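Local structure of PKS_KS domain-containing protein (6SMO) at residues Met306-Cys311 with Leu424-Ser429; Asp196-Ala201 with Ser433-Arg438; Asn342-Ile347 with Pro402-Asp407; Val292-Ala295 with Leu301-Asp304. The protein probably catalyses carbon–carbon bond formation as a beta-ketoacyl-[acyl-carrier-protein] synthase, and binds a polyketone chain in its pocket. All coordinates share one frame; numbering follows the deposited sequence.

Overall arrangement
Along the chain, Asp196-Ala201 comes first, and its partner Ser433-Arg438 comes last, so interaction 2 closes the widest loop and encloses the other three contacts. Within that loop, interaction 4 is a short local closure between the end of strand 284-293 and the approach to helix 306-319. Interaction 1 opens immediately afterwards, and interaction 3 closes wholly inside its span; no two contacts cross. In space, interactions 1 and 4 have centres about 6 Å apart. Interaction 2 joins helix 193-206 to strand 431-438, interaction 1 sets helix 306-319 beside the neighbouring strand 420-427, and interaction 3 adds an outer loop to helix 337-350.

Interaction 1: residues Met306-Cys311 with Leu424-Ser429. With LKZ (3,5,7,9,11-pentakis(oxidanylidene)dodecanal), chain H.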
loop_
_atom_site.group_PDB
_atom_site.type_symbol
_atom_site.label_atom_id
_atom_site.label_comp_id
_atom_site.label_asym_id
_atom_site.label_seq_id
_atom_site.Cartn_x
_atom_site.Cartn_y
_atom_site.Cartn_z
ATOM N N MET B 306 -5.917 18.300 -10.939
ATOM C CA MET B 306 -5.574 17.921 -12.338
ATOM C C MET B 306 -5.221 16.429 -12.402
ATOM O O MET B 306 -5.618 15.776 -13.387
ATOM C CB MET B 306 -4.392 18.744 -12.861
ATOM C CG MET B 306 -4.709 20.217 -13.045
ATOM S SD MET B 306 -5.806 20.532 -14.451
ATOM C CE MET B 306 -5.797 22.324 -14.478
ATOM N N ALA B 307 -4.496 15.920 -11.398
ATOM C CA ALA B 307 -4.040 14.513 -11.304
ATOM C C ALA B 307 -5.253 13.574 -11.251
ATOM O O ALA B 307 -5.298 12.625 -12.057
ATOM C CB ALA B 307 -3.151 14.332 -10.097
ATOM N N MET B 308 -6.194 13.843 -10.339
ATOM C CA MET B 308 -7.444 13.057 -10.156
ATOM C C MET B 308 -8.265 13.093 -11.452
ATOM O O MET B 308 -8.830 12.044 -11.815
ATOM C CB MET B 308 -8.280 13.609 -8.995
ATOM C CG MET B 308 -9.640 12.944 -8.834
ATOM S SD MET B 308 -9.547 11.143 -8.653
ATOM C CE MET B 308 -9.595 10.983 -6.869
ATOM N N ALA B 309 -8.322 14.252 -12.118
ATOM C CA ALA B 309 -9.042 14.470 -13.396
ATOM C C ALA B 309 -8.439 13.586 -14.494
ATOM O O ALA B 309 -9.219 13.039 -15.300
ATOM C CB ALA B 309 -8.999 15.930 -13.779
ATOM N N ARG B 310 -7.108 13.454 -14.524
ATOM C CA ARG B 310 -6.373 12.618 -15.513
ATOM C C ARG B 310 -6.659 11.136 -15.233
ATOM O O ARG B 310 -6.782 10.370 -16.208
ATOM C CB ARG B 310 -4.867 12.906 -15.477
ATOM C CG ARG B 310 -4.155 12.597 -16.786
ATOM C CD ARG B 310 -2.670 12.908 -16.776
ATOM N NE ARG B 310 -1.851 11.728 -16.513
ATOM C CZ ARG B 310 -1.373 11.361 -15.323
ATOM N NH1 ARG B 310 -0.638 10.265 -15.223
ATOM N NH2 ARG B 310 -1.618 12.079 -14.239
ATOM N N CYS B 311 -6.765 10.758 -13.954
ATOM C CA CYS B 311 -7.042 9.371 -13.485
ATOM C C CYS B 311 -8.447 8.936 -13.924
ATOM O O CYS B 311 -8.589 7.780 -14.368
ATOM C CB CYS B 311 -6.913 9.262 -11.970
ATOM S SG CYS B 311 -6.792 7.553 -11.382
ATOM N N LEU B 424 -14.237 7.311 -7.025
ATOM C CA LEU B 424 -12.970 8.054 -6.788
ATOM C C LEU B 424 -12.408 7.661 -5.417
ATOM O O LEU B 424 -13.191 7.637 -4.446
ATOM C CB LEU B 424 -13.248 9.559 -6.863
ATOM C CG LEU B 424 -13.392 10.155 -8.265
ATOM C CD1 LEU B 424 -14.276 9.299 -9.160
ATOM C CD2 LEU B 424 -13.938 11.572 -8.191
ATOM N N SER B 425 -11.108 7.355 -5.353
ATOM C CA SER B 425 -10.358 7.059 -4.103
ATOM C C SER B 425 -9.037 7.834 -4.089
ATOM O O SER B 425 -8.457 8.042 -5.173
ATOM C CB SER B 425 -10.129 5.579 -3.934
ATOM O OG SER B 425 -11.342 4.914 -3.616
ATOM N N SER B 426 -8.592 8.238 -2.897
ATOM C CA SER B 426 -7.350 9.013 -2.647
ATOM C C SER B 426 -6.703 8.530 -1.346
ATOM O O SER B 426 -7.449 8.165 -0.416
ATOM C CB SER B 426 -7.632 10.493 -2.602
ATOM O OG SER B 426 -8.029 10.973 -3.878
ATOM N N GLY B 427 -5.376 8.541 -1.301
ATOM C CA GLY B 427 -4.618 8.148 -0.105
ATOM C C GLY B 427 -3.307 8.904 -0.034
ATOM O O GLY B 427 -3.085 9.776 -0.879
ATOM N N PHE B 428 -2.444 8.527 0.914
ATOM C CA PHE B 428 -1.105 9.142 1.105
ATOM C C PHE B 428 -0.161 8.690 -0.011
ATOM O O PHE B 428 -0.426 7.648 -0.609
ATOM C CB PHE B 428 -0.561 8.891 2.510
ATOM C CG PHE B 428 -1.258 9.675 3.588
ATOM C CD1 PHE B 428 -2.119 10.705 3.263
ATOM C CD2 PHE B 428 -1.041 9.397 4.922
ATOM C CE1 PHE B 428 -2.758 11.430 4.250
ATOM C CE2 PHE B 428 -1.679 10.124 5.908
ATOM C CZ PHE B 428 -2.536 11.136 5.570
ATOM N N SER B 429 0.923 9.451 -0.201
ATOM C CA SER B 429 1.937 9.341 -1.287
ATOM C C SER B 429 1.326 9.834 -2.602
ATOM O O SER B 429 1.724 9.352 -3.654
ATOM C CB SER B 429 2.631 8.006 -1.423
ATOM O OG SER B 429 2.766 7.365 -0.175
HETATM C C4 LKZ H . -0.513 5.530 10.724
HETATM C C5 LKZ H . 0.027 5.029 9.408
HETATM C C6 LKZ H . -0.944 4.276 8.492
HETATM C C7 LKZ H . -1.235 5.135 7.281
HETATM C C8 LKZ H . -2.115 4.585 6.152
HETATM C C10 LKZ H . -5.129 8.110 3.738
HETATM C C22 LKZ H . -0.104 4.542 11.799
HETATM C C11 LKZ H . -6.283 7.228 4.142
HETATM O O19 LKZ H . -7.121 7.580 4.952
HETATM C C3 LKZ H . -3.926 7.190 3.832
HETATM O O23 LKZ H . -3.176 7.055 2.881
HETATM C C2 LKZ H . -3.782 6.350 5.108
HETATM C C9 LKZ H . -2.379 5.745 5.188
HETATM O O20 LKZ H . -1.453 6.225 4.564
HETATM O O21 LKZ H . -0.815 6.270 7.238
HETATM O O22 LKZ H . 1.199 5.205 9.120
HETATM O O24 LKZ H . 0.891 4.703 12.490
HETATM C C23 LKZ H . -1.012 3.340 11.969
#
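Met308 and Leu424 mark the nearest backbone approach, their CA atoms 8.2 Å apart, where helix 306-311 lies beside strand 424-427. The axes come within 10.2 Å and their directions differ by 136°, so the helix runs roughly against the strand but well off antiparallel. Met308 bridges the gap alone. CG stands anti to the backbone N (chi1 174°), which aims the chain at the strand, and bends further out bring the thioether end down onto it. Met308 SD rests near Leu424 CG at 4.0 Å, while Met308 CE reaches Leu424 CB at 3.9 Å and Ser426 OG at 3.4 Å. These are van der Waals contacts; the hydroxyl of Ser426 has its hydrogen bond with His432 ND1. Farther along, the segment enters the ligand pocket: Phe428 N donates to LKZ O23 over 2.6 Å, with an N-H...O angle of 159°, and LKZ C3 lies 3.6 Å above one face of the Phe428 ring, displaced toward its rim. Helices 306-319 and 337-350 lie side by side, both packing on the strands: Met308 meets Ala346 of the second helix and Val434 and His432 of strand 431-438, while Glu343 and Ile347 of the second helix also touch Leu424.

Interaction 2: residues Asp196-Ala201 with Ser433-Arg438; sequences DALGIA and SVIVMR
Asp196 and Ser433 use the same first torsion, about -69° in each, which sets Asp196 CG and Ser433 OG anti to their own carbonyl carbons and brings carboxylate and hydroxyl together. In the thiolase fold to which this family belongs, the contact joins helix 193-206, just after pocket residue Cys191, to strand 431-438. The CA atoms of Asp196 and Ser433 are 7.0 Å apart. Ser433 OG donates to Asp196 OD1 over 2.7 Å, meeting that oxygen on its syn side and 16° out of the carboxylate plane. OD1 is also hydrogen-bonded to Tyr289 OH, whereas OD2 is hydrogen-bonded to Thr189 OG1 and salt-bridged to Lys153 of the neighbouring Ketoacyl_synth_N domain-containing subunit. Partners at both oxygens should restrict rotation of the buried carboxylate, and the lysine probably favours its charged form. The polar pair is therefore tied to the subunit interface as well as to the strand. Two residues on along the helix, the contact becomes apolar: Leu198 and Ile435 both direct their side chains at the opposite segment, with Leu267 and Ser379 also packing on Leu198. Methyl meets methyl there, Leu198 CD1 lying 4.2 Å from Ile435 CD1.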
loop_
_atom_site.group_PDB
_atom_site.type_symbol
_atom_site.label_atom_id
_atom_site.label_comp_id
_atom_site.label_asym_id
_atom_site.label_seq_id
_atom_site.Cartn_x
_atom_site.Cartn_y
_atom_site.Cartn_z
ATOM N N ASP B 196 -7.222 -0.557 -5.737
ATOM C CA ASP B 196 -6.011 -1.141 -6.378
ATOM C C ASP B 196 -6.105 -2.672 -6.337
ATOM O O ASP B 196 -5.664 -3.310 -7.315
ATOM C CB ASP B 196 -4.730 -0.615 -5.725
ATOM C CG ASP B 196 -4.463 0.857 -5.991
ATOM O OD1 ASP B 196 -5.245 1.473 -6.742
ATOM O OD2 ASP B 196 -3.469 1.378 -5.449
ATOM N N ALA B 197 -6.661 -3.232 -5.257
ATOM C CA ALA B 197 -6.934 -4.680 -5.093
ATOM C C ALA B 197 -8.002 -5.119 -6.103
ATOM O O ALA B 197 -7.833 -6.193 -6.712
ATOM C CB ALA B 197 -7.358 -4.973 -3.676
ATOM N N LEU B 198 -9.059 -4.316 -6.265
ATOM C CA LEU B 198 -10.129 -4.528 -7.278
ATOM C C LEU B 198 -9.532 -4.378 -8.684
ATOM O O LEU B 198 -9.937 -5.144 -9.580
ATOM C CB LEU B 198 -11.260 -3.519 -7.046
ATOM C CG LEU B 198 -12.078 -3.723 -5.771
ATOM C CD1 LEU B 198 -12.897 -2.484 -5.446
ATOM C CD2 LEU B 198 -12.984 -4.939 -5.893
ATOM N N GLY B 199 -8.605 -3.428 -8.854
ATOM C CA GLY B 199 -7.912 -3.141 -10.126
ATOM C C GLY B 199 -7.086 -4.321 -10.612
ATOM O O GLY B 199 -7.238 -4.695 -11.792
ATOM N N ILE B 200 -6.237 -4.886 -9.746
ATOM C CA ILE B 200 -5.343 -6.036 -10.080
ATOM C C ILE B 200 -6.199 -7.300 -10.254
ATOM O O ILE B 200 -5.838 -8.136 -11.104
ATOM C CB ILE B 200 -4.226 -6.216 -9.029
ATOM C CG1 ILE B 200 -3.050 -7.021 -9.592
ATOM C CG2 ILE B 200 -4.757 -6.827 -7.739
ATOM C CD1 ILE B 200 -1.756 -6.832 -8.836
ATOM N N ALA B 201 -7.286 -7.422 -9.482
ATOM C CA ALA B 201 -8.280 -8.520 -9.566
ATOM C C ALA B 201 -8.988 -8.477 -10.926
ATOM O O ALA B 201 -9.197 -9.554 -11.517
ATOM C CB ALA B 201 -9.268 -8.412 -8.430
ATOM N N SER B 433 -6.892 6.785 -7.404
ATOM C CA SER B 433 -7.393 5.520 -8.003
ATOM C C SER B 433 -8.880 5.660 -8.339
ATOM O O SER B 433 -9.641 6.138 -7.474
ATOM C CB SER B 433 -7.137 4.351 -7.090
ATOM O OG SER B 433 -5.747 4.064 -7.016
ATOM N N VAL B 434 -9.262 5.264 -9.557
ATOM C CA VAL B 434 -10.654 5.336 -10.091
ATOM C C VAL B 434 -11.004 3.984 -10.722
ATOM O O VAL B 434 -10.150 3.436 -11.449
ATOM C CB VAL B 434 -10.803 6.487 -11.108
ATOM C CG1 VAL B 434 -12.211 6.568 -11.681
ATOM C CG2 VAL B 434 -10.400 7.826 -10.508
ATOM N N ILE B 435 -12.205 3.469 -10.440
ATOM C CA ILE B 435 -12.818 2.308 -11.155
ATOM C C ILE B 435 -14.142 2.773 -11.769
ATOM O O ILE B 435 -14.844 3.579 -11.128
ATOM C CB ILE B 435 -13.008 1.085 -10.232
ATOM C CG1 ILE B 435 -13.779 1.427 -8.954
ATOM C CG2 ILE B 435 -11.670 0.435 -9.919
ATOM C CD1 ILE B 435 -14.409 0.232 -8.280
ATOM N N VAL B 436 -14.450 2.293 -12.976
ATOM C CA VAL B 436 -15.718 2.584 -13.707
ATOM C C VAL B 436 -16.617 1.349 -13.598
ATOM O O VAL B 436 -16.243 0.300 -14.155
ATOM C CB VAL B 436 -15.451 2.961 -15.177
ATOM C CG1 VAL B 436 -16.741 3.249 -15.932
ATOM C CG2 VAL B 436 -14.493 4.136 -15.292
ATOM N N MET B 437 -17.743 1.473 -12.890
ATOM C CA MET B 437 -18.773 0.409 -12.764
ATOM C C MET B 437 -19.948 0.735 -13.691
ATOM O O MET B 437 -20.150 1.926 -14.002
ATOM C CB MET B 437 -19.264 0.278 -11.320
ATOM C CG MET B 437 -18.227 -0.325 -10.397
ATOM S SD MET B 437 -18.970 -1.140 -8.968
ATOM C CE MET B 437 -17.523 -1.911 -8.245
ATOM N N ARG B 438 -20.686 -0.296 -14.104
ATOM C CA ARG B 438 -21.710 -0.230 -15.179
ATOM C C ARG B 438 -22.830 -1.231 -14.872
ATOM O O ARG B 438 -22.526 -2.310 -14.322
ATOM C CB ARG B 438 -21.039 -0.532 -16.522
ATOM C CG ARG B 438 -21.893 -0.235 -17.746
ATOM C CD ARG B 438 -21.140 -0.576 -19.018
ATOM N NE ARG B 438 -21.910 -0.312 -20.225
ATOM C CZ ARG B 438 -21.482 -0.537 -21.465
ATOM N NH1 ARG B 438 -20.275 -1.038 -21.678
ATOM N NH2 ARG B 438 -22.268 -0.262 -22.493
#

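Interaction 3: residues Asn342-Ile347 with Pro402-Asp407; sequences NESNAI and PDCDLD
Ser344 and Leu406 supply about two thirds of the 185 Å² buried between helix 342-347 and the irregular segment 402-407, by van der Waals packing of a methyl on the helix backbone. Leu406 directs its side chain at the helix, and CG stands anti to its own carbonyl carbon (chi1 -64°). From there Leu406 CD1 lies against the backbone of Ser344, 3.6 Å from Ser344 O and 3.9 Å from Ser344 CA, as well as 4.1 Å from Ser344 CB. One turn on, Ile347 CG2 approaches the same methyl, Leu406 CD1, more loosely at 4.4 Å. A single branch thus spans two helical positions, and Ile360 adds packing to both Leu406 and Ile347.

The second group of contacts is mixed in character. Backbone approach is nearest between Ser344 and Cys404, with their CA atoms 6.1 Å apart. Ser344 OG lies 3.8 Å from Cys404 SG, which is van der Waals contact and no more. That hydroxyl is hydrogen-bonded to Tyr408 OH, just beyond the loop segment, and to the helix backbone at Asp340 O, so a buried polar atom is satisfied from both sides of the joint.

Charge contributes at the margin: Asp405 OD1 forms a salt bridge with Lys348 NZ, tying the loop to the same helix. No hydrogen bond runs directly between the two segments.

Topologically, helix 337-350 connects the parallel neighbouring strands 326-330 and 360-361, a beta-alpha-beta crossover at one edge of the sheet, and the loop lies along one side of its connecting helix.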
loop_
_atom_site.group_PDB
_atom_site.type_symbol
_atom_site.label_atom_id
_atom_site.label_comp_id
_atom_site.label_asym_id
_atom_site.label_seq_id
_atom_site.Cartn_x
_atom_site.Cartn_y
_atom_site.Cartn_z
ATOM N N ASN B 342 -10.701 19.236 -3.937
ATOM C CA ASN B 342 -9.845 18.551 -4.946
ATOM C C ASN B 342 -10.729 17.731 -5.894
ATOM O O ASN B 342 -10.523 17.831 -7.121
ATOM C CB ASN B 342 -8.773 17.683 -4.277
ATOM C CG ASN B 342 -7.963 16.857 -5.254
ATOM O OD1 ASN B 342 -8.404 15.798 -5.695
ATOM N ND2 ASN B 342 -6.767 17.319 -5.581
ATOM N N GLU B 343 -11.669 16.958 -5.342
ATOM C CA GLU B 343 -12.562 16.039 -6.102
ATOM C C GLU B 343 -13.595 16.844 -6.900
ATOM O O GLU B 343 -13.868 16.463 -8.054
ATOM C CB GLU B 343 -13.258 15.060 -5.155
ATOM C CG GLU B 343 -12.335 13.983 -4.618
ATOM C CD GLU B 343 -13.053 12.858 -3.896
ATOM O OE1 GLU B 343 -13.611 13.114 -2.810
ATOM O OE2 GLU B 343 -13.067 11.731 -4.428
ATOM N N SER B 344 -14.161 17.897 -6.300
ATOM C CA SER B 344 -15.179 18.784 -6.924
ATOM C C SER B 344 -14.601 19.420 -8.193
ATOM O O SER B 344 -15.273 19.356 -9.242
ATOM C CB SER B 344 -15.662 19.829 -5.953
ATOM O OG SER B 344 -16.308 19.223 -4.843
ATOM N N ASN B 345 -13.397 19.994 -8.095
ATOM C CA ASN B 345 -12.686 20.663 -9.218
ATOM C C ASN B 345 -12.233 19.616 -10.247
ATOM O O ASN B 345 -12.176 19.964 -11.442
ATOM C CB ASN B 345 -11.506 21.506 -8.723
ATOM C CG ASN B 345 -11.937 22.746 -7.966
ATOM O OD1 ASN B 345 -12.972 23.339 -8.266
ATOM N ND2 ASN B 345 -11.145 23.151 -6.987
ATOM N N ALA B 346 -11.922 18.394 -9.803
ATOM C CA ALA B 346 -11.508 17.261 -10.667
ATOM C C ALA B 346 -12.674 16.846 -11.574
ATOM O O ALA B 346 -12.447 16.692 -12.791
ATOM C CB ALA B 346 -11.023 16.104 -9.827
ATOM N N ILE B 347 -13.872 16.685 -10.999
ATOM C CA ILE B 347 -15.127 16.319 -11.726
ATOM C C ILE B 347 -15.497 17.463 -12.681
ATOM O O ILE B 347 -15.951 17.166 -13.803
ATOM C CB ILE B 347 -16.265 15.991 -10.735
ATOM C CG1 ILE B 347 -15.948 14.740 -9.908
ATOM C CG2 ILE B 347 -17.601 15.854 -11.453
ATOM C CD1 ILE B 347 -16.730 14.638 -8.619
ATOM N N PRO B 402 -19.253 27.625 -0.938
ATOM C CA PRO B 402 -19.296 28.262 -2.257
ATOM C C PRO B 402 -18.382 27.589 -3.296
ATOM O O PRO B 402 -18.725 27.619 -4.464
ATOM C CB PRO B 402 -18.847 29.708 -1.988
ATOM C CG PRO B 402 -18.072 29.633 -0.689
ATOM C CD PRO B 402 -18.739 28.529 0.104
ATOM N N ASP B 403 -17.264 26.999 -2.856
ATOM C CA ASP B 403 -16.269 26.312 -3.728
ATOM C C ASP B 403 -16.840 24.967 -4.193
ATOM O O ASP B 403 -16.758 24.682 -5.405
ATOM C CB ASP B 403 -14.929 26.126 -3.011
ATOM C CG ASP B 403 -14.235 27.428 -2.644
ATOM O OD1 ASP B 403 -14.417 28.419 -3.380
ATOM O OD2 ASP B 403 -13.517 27.438 -1.624
ATOM N N CYS B 404 -17.378 24.172 -3.261
ATOM C CA CYS B 404 -18.075 22.883 -3.526
ATOM C C CYS B 404 -19.547 23.164 -3.854
ATOM O O CYS B 404 -20.363 23.212 -2.910
ATOM C CB CYS B 404 -17.968 21.945 -2.327
ATOM S SG CYS B 404 -16.263 21.526 -1.880
ATOM N N ASP B 405 -19.870 23.341 -5.141
ATOM C CA ASP B 405 -21.208 23.793 -5.617
ATOM C C ASP B 405 -21.777 22.796 -6.638
ATOM O O ASP B 405 -22.470 23.246 -7.573
ATOM C CB ASP B 405 -21.132 25.214 -6.186
ATOM C CG ASP B 405 -20.210 25.362 -7.386
ATOM O OD1 ASP B 405 -19.241 24.582 -7.483
ATOM O OD2 ASP B 405 -20.470 26.256 -8.216
ATOM N N LEU B 406 -21.513 21.497 -6.456
ATOM C CA LEU B 406 -22.126 20.394 -7.248
ATOM C C LEU B 406 -23.278 19.785 -6.438
ATOM O O LEU B 406 -23.442 20.168 -5.264
ATOM C CB LEU B 406 -21.062 19.339 -7.572
ATOM C CG LEU B 406 -19.905 19.807 -8.455
ATOM C CD1 LEU B 406 -18.742 18.827 -8.390
ATOM C CD2 LEU B 406 -20.357 19.999 -9.894
ATOM N N ASP B 407 -24.046 18.879 -7.051
ATOM C CA ASP B 407 -25.148 18.126 -6.392
ATOM C C ASP B 407 -24.525 17.015 -5.540
ATOM O O ASP B 407 -23.939 16.086 -6.127
ATOM C CB ASP B 407 -26.132 17.571 -7.428
ATOM C CG ASP B 407 -27.339 16.857 -6.839
ATOM O OD1 ASP B 407 -27.437 16.782 -5.596
ATOM O OD2 ASP B 407 -28.176 16.380 -7.632
#

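Interaction 4: residues Val292-Ala295 with Leu301-Asp304; sequences VNNA and LPAD
Asn294 carries the largest share of this small contact, which buries 91 Å² in all and lies in the connection from strand 284-293 to helix 306-319, closing the turn between them. Asn294 CA lies 8.0 Å from Leu301 CA, a gap spanned by side chains. With chi1 at -85°, the amide carbon is roughly anti to the carbonyl carbon, and the flat group stands out toward the loop. Its two ends meet different residues. Asn294 ND2 lies 3.5 Å from Leu301 CD2, and Asn294 OD1 approaches Pro302 CD less closely at 4.1 Å.

Leu301, its side chain about 8 Å from the bound polyketone, contributes one methyl branch. It crosses the Asn294 side chain at about a right angle, so the contact is local to CD2 instead of extending along the chain. Asn342 and His432 pack on the same leucine.

Pro302 presents the ring carbon next to its nitrogen, and its ring lies obliquely to the asparagine side chain. Its carbonyl oxygen is held by Asn342 ND2 of helix 337-350, while Leu301 O is hydrogen-bonded to Gln338 NE2, fixing the loop from its far side.

No hydrogen bond joins the two segments. Asn294 OD1 is hydrogen-bonded to His432 NE2, on the adjacent strand 431-438. That bond probably fixes which way the amide is turned, which would leave ND2 toward the leucine methyl, and the loop itself supplies only van der Waals contact.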
loop_
_atom_site.group_PDB
_atom_site.type_symbol
_atom_site.label_atom_id
_atom_site.label_comp_id
_atom_site.label_asym_id
_atom_site.label_seq_id
_atom_site.Cartn_x
_atom_site.Cartn_y
_atom_site.Cartn_z
ATOM N N VAL B 292 -2.856 6.906 -10.737
ATOM C CA VAL B 292 -1.783 7.907 -11.010
ATOM C C VAL B 292 -1.175 8.361 -9.679
ATOM O O VAL B 292 -1.677 7.932 -8.619
ATOM C CB VAL B 292 -2.325 9.111 -11.808
ATOM C CG1 VAL B 292 -2.883 8.692 -13.158
ATOM C CG2 VAL B 292 -3.366 9.893 -11.020
ATOM N N ASN B 293 -0.136 9.198 -9.750
ATOM C CA ASN B 293 0.485 9.891 -8.590
ATOM C C ASN B 293 0.293 11.402 -8.763
ATOM O O ASN B 293 0.230 11.863 -9.921
ATOM C CB ASN B 293 1.967 9.537 -8.434
ATOM C CG ASN B 293 2.217 8.051 -8.293
ATOM O OD1 ASN B 293 1.501 7.361 -7.569
ATOM N ND2 ASN B 293 3.236 7.550 -8.972
ATOM N N ASN B 294 0.203 12.133 -7.649
ATOM C CA ASN B 294 0.093 13.617 -7.614
ATOM C C ASN B 294 1.439 14.237 -8.002
ATOM O O ASN B 294 1.435 15.181 -8.817
ATOM C CB ASN B 294 -0.325 14.135 -6.234
ATOM C CG ASN B 294 -1.823 14.141 -6.024
ATOM O OD1 ASN B 294 -2.568 14.629 -6.871
ATOM N ND2 ASN B 294 -2.269 13.623 -4.891
ATOM N N ALA B 295 2.531 13.722 -7.426
ATOM C CA ALA B 295 3.893 14.306 -7.474
ATOM C C ALA B 295 3.847 15.727 -6.894
ATOM O O ALA B 295 4.493 16.628 -7.467
ATOM C CB ALA B 295 4.422 14.286 -8.889
ATOM N N LEU B 301 -3.376 17.630 -0.584
ATOM C CA LEU B 301 -3.955 17.486 -1.949
ATOM C C LEU B 301 -4.135 18.873 -2.562
ATOM O O LEU B 301 -4.587 19.794 -1.884
ATOM C CB LEU B 301 -5.294 16.749 -1.846
ATOM C CG LEU B 301 -5.212 15.290 -1.395
ATOM C CD1 LEU B 301 -6.543 14.818 -0.832
ATOM C CD2 LEU B 301 -4.767 14.392 -2.539
ATOM N N PRO B 302 -3.798 19.069 -3.858
ATOM C CA PRO B 302 -3.927 20.379 -4.499
ATOM C C PRO B 302 -5.383 20.728 -4.845
ATOM O O PRO B 302 -6.181 19.821 -5.008
ATOM C CB PRO B 302 -3.075 20.225 -5.767
ATOM C CG PRO B 302 -3.206 18.757 -6.115
ATOM C CD PRO B 302 -3.281 18.045 -4.779
ATOM N N ALA B 303 -5.681 22.026 -4.961
ATOM C CA ALA B 303 -7.041 22.584 -5.155
ATOM C C ALA B 303 -7.550 22.276 -6.570
ATOM O O ALA B 303 -8.716 21.847 -6.692
ATOM C CB ALA B 303 -7.032 24.069 -4.885
ATOM N N ASP B 304 -6.712 22.491 -7.591
ATOM C CA ASP B 304 -7.073 22.361 -9.031
ATOM C C ASP B 304 -7.560 20.934 -9.323
ATOM O O ASP B 304 -8.552 20.796 -10.068
ATOM C CB ASP B 304 -5.910 22.764 -9.944
ATOM C CG ASP B 304 -4.628 21.972 -9.741
ATOM O OD1 ASP B 304 -4.543 21.235 -8.738
ATOM O OD2 ASP B 304 -3.721 22.103 -10.585
#